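Local coordinates for geranyltranstransferase (IspA) (Helicobacter pylori, PDB 3LLW), which probably acts as a magnesium-dependent prenyltransferase of the FPP/GGPP synthase family in isoprenoid biosynthesis, at residues L81-L86 with S194-M199. Residues are numbered along the deposited sequence; the frame is centred on the assembly and turned at random.
Sequences LSIECL and SASLIM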
ATOM      1  N   LEU A  81      -2.112  -7.065 -12.964  1.00 36.57           N
ATOM      2  CA  LEU A  81      -2.658  -5.710 -12.831  1.00 41.61           C
ATOM      3  C   LEU A  81      -2.189  -5.048 -11.526  1.00 45.48           C
ATOM      4  O   LEU A  81      -1.969  -3.828 -11.491  1.00 46.11           O
ATOM      5  CB  LEU A  81      -4.193  -5.725 -12.914  1.00 36.28           C
ATOM      6  CG  LEU A  81      -4.920  -4.366 -12.978  1.00 42.33           C
ATOM      7  CD1 LEU A  81      -4.290  -3.441 -13.992  1.00 34.13           C
ATOM      8  CD2 LEU A  81      -6.407  -4.518 -13.234  1.00 44.19           C
ATOM      9  N   SER A  82      -1.983  -5.840 -10.472  1.00 39.41           N
ATOM     10  CA  SER A  82      -1.505  -5.271  -9.205  1.00 39.57           C
ATOM     11  C   SER A  82      -0.102  -4.714  -9.350  1.00 38.40           C
ATOM     12  O   SER A  82       0.213  -3.672  -8.781  1.00 45.48           O
ATOM     13  CB  SER A  82      -1.524  -6.303  -8.091  1.00 41.58           C
ATOM     14  OG  SER A  82      -0.445  -7.186  -8.244  1.00 43.60           O
ATOM     15  N   ILE A  83       0.732  -5.409 -10.124  1.00 39.85           N
ATOM     16  CA  ILE A  83       2.080  -4.943 -10.437  1.00 35.73           C
ATOM     17  C   ILE A  83       2.030  -3.645 -11.269  1.00 41.53           C
ATOM     18  O   ILE A  83       2.804  -2.717 -11.027  1.00 38.11           O
ATOM     19  CB  ILE A  83       2.876  -6.005 -11.203  1.00 38.50           C
ATOM     20  CG1 ILE A  83       2.867  -7.346 -10.442  1.00 46.01           C
ATOM     21  CG2 ILE A  83       4.315  -5.543 -11.385  1.00 44.56           C
ATOM     22  CD1 ILE A  83       3.493  -8.519 -11.201  1.00 38.21           C
ATOM     23  N   GLU A  84       1.101  -3.585 -12.221  1.00 35.45           N
ATOM     24  CA  GLU A  84       0.995  -2.429 -13.095  1.00 45.73           C
ATOM     25  C   GLU A  84       0.530  -1.204 -12.295  1.00 40.83           C
ATOM     26  O   GLU A  84       1.084  -0.132 -12.461  1.00 43.52           O
ATOM     27  CB  GLU A  84       0.112  -2.754 -14.317  1.00 45.77           C
ATOM     28  CG  GLU A  84       0.055  -1.691 -15.447  1.00 44.70           C
ATOM     29  CD  GLU A  84       1.397  -1.364 -16.127  1.00 52.39           C
ATOM     30  OE1 GLU A  84       2.371  -2.152 -16.028  1.00 46.72           O
ATOM     31  OE2 GLU A  84       1.465  -0.289 -16.781  1.00 48.53           O
ATOM     32  N   CYS A  85      -0.416  -1.394 -11.372  1.00 43.66           N
ATOM     33  CA  CYS A  85      -0.875  -0.318 -10.471  1.00 42.89           C
ATOM     34  C   CYS A  85       0.220   0.276  -9.579  1.00 44.87           C
ATOM     35  O   CYS A  85       0.320   1.507  -9.446  1.00 43.74           O
ATOM     36  CB  CYS A  85      -2.053  -0.788  -9.611  1.00 46.02           C
ATOM     37  SG  CYS A  85      -3.556  -0.980 -10.565  1.00 49.61           S
ATOM     38  N   LEU A  86       1.031  -0.594  -8.979  1.00 39.80           N
ATOM     39  CA  LEU A  86       2.180  -0.159  -8.189  1.00 42.17           C
ATOM     40  C   LEU A  86       3.165   0.644  -9.020  1.00 42.14           C
ATOM     41  O   LEU A  86       3.650   1.671  -8.572  1.00 46.71           O
ATOM     42  CB  LEU A  86       2.892  -1.344  -7.538  1.00 48.20           C
ATOM     43  CG  LEU A  86       3.680  -0.973  -6.277  1.00 52.57           C
ATOM     44  CD1 LEU A  86       2.734  -0.592  -5.149  1.00 48.45           C
ATOM     45  CD2 LEU A  86       4.583  -2.111  -5.839  1.00 57.92           C
ATOM     46  N   SER A 194      12.510  -7.741 -10.951  1.00 35.13           N
ATOM     47  CA  SER A 194      12.828  -9.094 -10.454  1.00 45.26           C
ATOM     48  C   SER A 194      11.646  -9.659  -9.651  1.00 43.68           C
ATOM     49  O   SER A 194      11.377 -10.855  -9.718  1.00 51.01           O
ATOM     50  CB  SER A 194      14.178  -9.140  -9.711  1.00 35.74           C
ATOM     51  OG  SER A 194      14.055  -9.432  -8.341  1.00 48.70           O
ATOM     52  N   ALA A 195      10.902  -8.781  -8.962  1.00 47.33           N
ATOM     53  CA  ALA A 195       9.653  -9.177  -8.284  1.00 38.53           C
ATOM     54  C   ALA A 195       8.617  -9.732  -9.244  1.00 40.81           C
ATOM     55  O   ALA A 195       8.114 -10.844  -9.011  1.00 36.36           O
ATOM     56  CB  ALA A 195       9.060  -8.044  -7.447  1.00 38.95           C
ATOM     57  N   SER A 196       8.311  -8.976 -10.310  1.00 29.04           N
ATOM     58  CA  SER A 196       7.489  -9.468 -11.451  1.00 32.57           C
ATOM     59  C   SER A 196       7.854 -10.910 -11.887  1.00 38.81           C
ATOM     60  O   SER A 196       6.981 -11.769 -12.008  1.00 40.83           O
ATOM     61  CB  SER A 196       7.615  -8.533 -12.654  1.00 39.13           C
ATOM     62  OG  SER A 196       7.377  -7.168 -12.291  1.00 35.13           O
ATOM     63  N   LEU A 197       9.137 -11.170 -12.101  1.00 41.73           N
ATOM     64  CA  LEU A 197       9.592 -12.497 -12.513  1.00 43.65           C
ATOM     65  C   LEU A 197       9.300 -13.582 -11.482  1.00 36.62           C
ATOM     66  O   LEU A 197       8.633 -14.557 -11.813  1.00 43.86           O
ATOM     67  CB  LEU A 197      11.076 -12.487 -12.865  1.00 45.68           C
ATOM     68  CG  LEU A 197      11.414 -11.739 -14.143  1.00 38.82           C
ATOM     69  CD1 LEU A 197      12.863 -11.391 -14.135  1.00 38.27           C
ATOM     70  CD2 LEU A 197      11.114 -12.563 -15.380  1.00 41.84           C
ATOM     71  N   ILE A 198       9.722 -13.380 -10.231  1.00 41.66           N
ATOM     72  CA  ILE A 198       9.483 -14.380  -9.153  1.00 46.66           C
ATOM     73  C   ILE A 198       8.024 -14.505  -8.680  1.00 47.36           C
ATOM     74  O   ILE A 198       7.606 -15.563  -8.151  1.00 44.54           O
ATOM     75  CB  ILE A 198      10.447 -14.218  -7.947  1.00 49.10           C
ATOM     76  CG1 ILE A 198      10.257 -12.851  -7.278  1.00 57.10           C
ATOM     77  CG2 ILE A 198      11.893 -14.436  -8.399  1.00 43.19           C
ATOM     78  CD1 ILE A 198      11.074 -12.623  -6.019  1.00 51.78           C
ATOM     79  N   MET A 199       7.248 -13.443  -8.893  1.00 37.89           N
ATOM     80  CA  MET A 199       5.811 -13.472  -8.649  1.00 36.32           C
ATOM     81  C   MET A 199       5.157 -14.363  -9.704  1.00 41.60           C
ATOM     82  O   MET A 199       4.138 -15.000  -9.419  1.00 50.25           O
ATOM     83  CB  MET A 199       5.172 -12.065  -8.628  1.00 39.02           C
ATOM     84  CG  MET A 199       5.329 -11.236  -7.318  1.00 36.52           C
ATOM     85  SD  MET A 199       4.946  -9.444  -7.590  1.00 28.03           S
ATOM     86  CE  MET A 199       3.166  -9.577  -7.469  1.00 24.13           C
TER
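Ile83 reaches across from helix 73-94 to helix 178-204, and its two branches find different partners there. From CB, which is directed at the other helix, the branches part so that, with chi1 at -53°, CG1 lies beside the backbone N and CG2 is anti to it. CG2 meets the hydroxyl of Ser196, 3.6 Å from Ser196 OG. This is a van der Waals approach to an oxygen already engaged by its own helix, since Ser196 OG is hydrogen-bonded to Leu192 O. The other branch heads for Met199, where CG1 sits 3.7 Å from Met199 CE. At the tip, Ile83 CD1 touches both the methyl and the sulfur of Met199, 4.0 Å from SD, and the two side chains meet tip to tip.

Both segments belong to the mainly helical bundle of the polyprenyl synthetase (terpenoid synthase) fold and lie near the centre of the chain. Helix 73-94 ends at Asp94, a magnesium-binding residue, but this contact is buried packing away from that site. The two segments run nearly antiparallel (169°). Their axes come no nearer than 11.2 Å, a spacing bridged by side chains. The bend of Met199 at chi3 (82°) turns CE toward helix 73-94, where it also comes within 4.4 Å of Ser82 OG. That hydroxyl is likewise tied back to its own helix, through a hydrogen bond to Ile79 O. Arg52 of helix 51-63 packs against both Ile83 and Ser196.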